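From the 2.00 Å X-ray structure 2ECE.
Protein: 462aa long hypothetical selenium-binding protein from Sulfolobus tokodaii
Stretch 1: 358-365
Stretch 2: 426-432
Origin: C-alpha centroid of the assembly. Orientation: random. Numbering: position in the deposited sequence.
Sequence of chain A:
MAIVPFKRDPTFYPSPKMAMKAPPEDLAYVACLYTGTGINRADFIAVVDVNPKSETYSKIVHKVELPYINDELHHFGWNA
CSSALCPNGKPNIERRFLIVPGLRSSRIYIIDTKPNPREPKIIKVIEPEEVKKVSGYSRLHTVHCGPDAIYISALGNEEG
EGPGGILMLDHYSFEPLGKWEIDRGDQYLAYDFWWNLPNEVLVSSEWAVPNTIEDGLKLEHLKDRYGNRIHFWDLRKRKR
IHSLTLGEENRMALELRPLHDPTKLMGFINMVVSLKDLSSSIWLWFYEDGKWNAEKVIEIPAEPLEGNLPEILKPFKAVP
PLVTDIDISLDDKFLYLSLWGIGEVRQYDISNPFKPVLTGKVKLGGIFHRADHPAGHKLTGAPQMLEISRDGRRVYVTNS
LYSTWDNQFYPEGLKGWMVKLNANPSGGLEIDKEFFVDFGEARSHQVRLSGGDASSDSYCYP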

# COMPACT_ATOMS: atom_id res chain seq x y z
N LEU A 358 12.77 4.50 -17.50
CA LEU A 358 13.52 4.00 -16.35
C LEU A 358 14.68 4.95 -16.06
O LEU A 358 15.56 5.13 -16.91
CB LEU A 358 14.07 2.60 -16.65
CG LEU A 358 14.10 1.51 -15.58
CD1 LEU A 358 15.20 0.51 -15.93
CD2 LEU A 358 14.36 2.09 -14.20
N THR A 359 14.70 5.57 -14.89
CA THR A 359 15.77 6.50 -14.55
C THR A 359 16.52 6.13 -13.28
O THR A 359 17.43 6.85 -12.86
CB THR A 359 15.24 7.94 -14.40
OG1 THR A 359 14.19 7.96 -13.42
CG2 THR A 359 14.71 8.47 -15.73
N GLY A 360 16.14 5.01 -12.66
CA GLY A 360 16.81 4.60 -11.43
C GLY A 360 16.47 3.18 -11.03
O GLY A 360 15.33 2.75 -11.18
N LYS A 361 17.46 2.46 -10.52
CA LYS A 361 17.28 1.07 -10.11
C LYS A 361 18.29 0.64 -9.04
O LYS A 361 19.49 0.81 -9.22
CB LYS A 361 17.41 0.14 -11.31
CG LYS A 361 17.33 -1.35 -10.97
CD LYS A 361 17.84 -2.24 -12.10
CE LYS A 361 17.03 -2.10 -13.38
NZ LYS A 361 17.54 -3.02 -14.43
N VAL A 362 17.80 0.10 -7.93
CA VAL A 362 18.68 -0.38 -6.88
C VAL A 362 18.34 -1.83 -6.59
O VAL A 362 17.20 -2.27 -6.81
CB VAL A 362 18.55 0.45 -5.57
CG1 VAL A 362 19.01 1.88 -5.81
CG2 VAL A 362 17.12 0.42 -5.06
N LYS A 363 19.32 -2.59 -6.12
CA LYS A 363 19.11 -4.01 -5.81
C LYS A 363 19.12 -4.23 -4.30
O LYS A 363 20.03 -3.80 -3.61
CB LYS A 363 20.21 -4.87 -6.44
CG LYS A 363 20.42 -4.65 -7.93
CD LYS A 363 21.52 -5.57 -8.44
CE LYS A 363 22.10 -5.08 -9.75
NZ LYS A 363 21.05 -4.97 -10.81
N LEU A 364 18.09 -4.91 -3.81
CA LEU A 364 17.96 -5.20 -2.39
C LEU A 364 17.36 -6.59 -2.24
O LEU A 364 16.26 -6.85 -2.76
CB LEU A 364 17.05 -4.17 -1.72
CG LEU A 364 17.48 -2.70 -1.68
CD1 LEU A 364 16.28 -1.82 -1.33
CD2 LEU A 364 18.61 -2.51 -0.67
N GLY A 365 18.06 -7.48 -1.55
CA GLY A 365 17.57 -8.84 -1.36
C GLY A 365 17.13 -9.48 -2.66
O GLY A 365 17.83 -9.40 -3.67
N SER A 426 15.87 14.95 -10.48
CA SER A 426 16.02 14.99 -11.93
C SER A 426 16.48 13.65 -12.49
O SER A 426 17.10 13.59 -13.55
CB SER A 426 17.01 16.09 -12.33
OG SER A 426 16.52 17.37 -11.96
N GLY A 427 16.16 12.58 -11.77
CA GLY A 427 16.54 11.25 -12.23
C GLY A 427 17.71 10.67 -11.44
O GLY A 427 18.79 11.25 -11.43
N GLY A 428 17.47 9.54 -10.79
CA GLY A 428 18.52 8.90 -10.01
C GLY A 428 18.01 8.29 -8.72
O GLY A 428 17.18 8.89 -8.02
N LEU A 429 18.52 7.10 -8.38
CA LEU A 429 18.12 6.39 -7.16
C LEU A 429 19.34 5.74 -6.49
O LEU A 429 20.03 4.94 -7.12
CB LEU A 429 17.11 5.29 -7.50
CG LEU A 429 15.72 5.24 -6.85
CD1 LEU A 429 15.25 3.79 -6.87
CD2 LEU A 429 15.75 5.77 -5.43
N GLU A 430 19.58 6.07 -5.23
CA GLU A 430 20.70 5.50 -4.48
C GLU A 430 20.23 4.98 -3.12
O GLU A 430 19.28 5.50 -2.55
CB GLU A 430 21.78 6.56 -4.23
CG GLU A 430 22.50 7.10 -5.46
CD GLU A 430 23.33 6.05 -6.18
OE1 GLU A 430 23.89 5.16 -5.50
OE2 GLU A 430 23.43 6.12 -7.42
N ILE A 431 20.91 3.96 -2.62
CA ILE A 431 20.59 3.40 -1.31
C ILE A 431 21.32 4.22 -0.26
O ILE A 431 22.53 4.43 -0.38
CB ILE A 431 21.07 1.94 -1.17
CG1 ILE A 431 20.44 1.06 -2.25
CG2 ILE A 431 20.73 1.40 0.20
CD1 ILE A 431 21.09 -0.31 -2.37
N ASP A 432 20.61 4.70 0.75
CA ASP A 432 21.29 5.47 1.79
C ASP A 432 22.06 4.43 2.59
O ASP A 432 21.48 3.46 3.08
CB ASP A 432 20.29 6.17 2.70
CG ASP A 432 20.96 7.17 3.61
OD1 ASP A 432 21.22 8.30 3.15
OD2 ASP A 432 21.23 6.84 4.78
O HOH W 1 22.10 2.51 -8.05

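At the centre of this contact Val362 packs between Leu429 and Ile431. Its CB lies 3.9 Å from CG1 of Ile431, and its CG1 stands 4.3 Å from CB of Leu429 and 3.5 Å from the carbonyl O of the same leucine. Valine suits this buried site: branching at CB places two methyls close to the backbone, so the short side chain can touch its neighbours while the main chains remain near. Ile431 is longer and reaches further along the first stretch, where its CD1 meets CD2 of Leu364 at 3.7 Å. These pairings carry no directional bond; they rest on van der Waals contact and the removal of apolar surface from water.

The strand that runs through to Lys363 and the strand that begins at Leu429 run in roughly the same direction, their axes 31° apart and 6.1 Å at closest approach. No hydrogen bond joins the stretches directly, so side-chain packing, rather than a ladder of backbone bonds, dominates the contact. Alternation along the strands directs CB of Val362, Leu429 and Ile431 toward the partner, whereas Lys361, Lys363 and Glu430 point away, leaving their charged groups in exposed positions.

Toward the start of the contact the chains draw closer. CA of Gly360 lies 4.0 Å from CB of Leu429, and an ideal CB built on Gly360 would fall only 2.9 Å from CB of Leu429, a clash; the absent side chain makes room for the leucine. Gly427 and Gly428 adopt positive phi angles at which a CB would jam against the preceding carbonyl O, so their backbone alone calls for glycine. Here O of Thr359 comes within 3.4 Å of N of Gly428, but the angle is too poor for a hydrogen bond. At the polar edge, a water donates weak hydrogen bonds to O of Lys361 and O of Leu429, each 3.3 Å from the water O, bridging the two backbones.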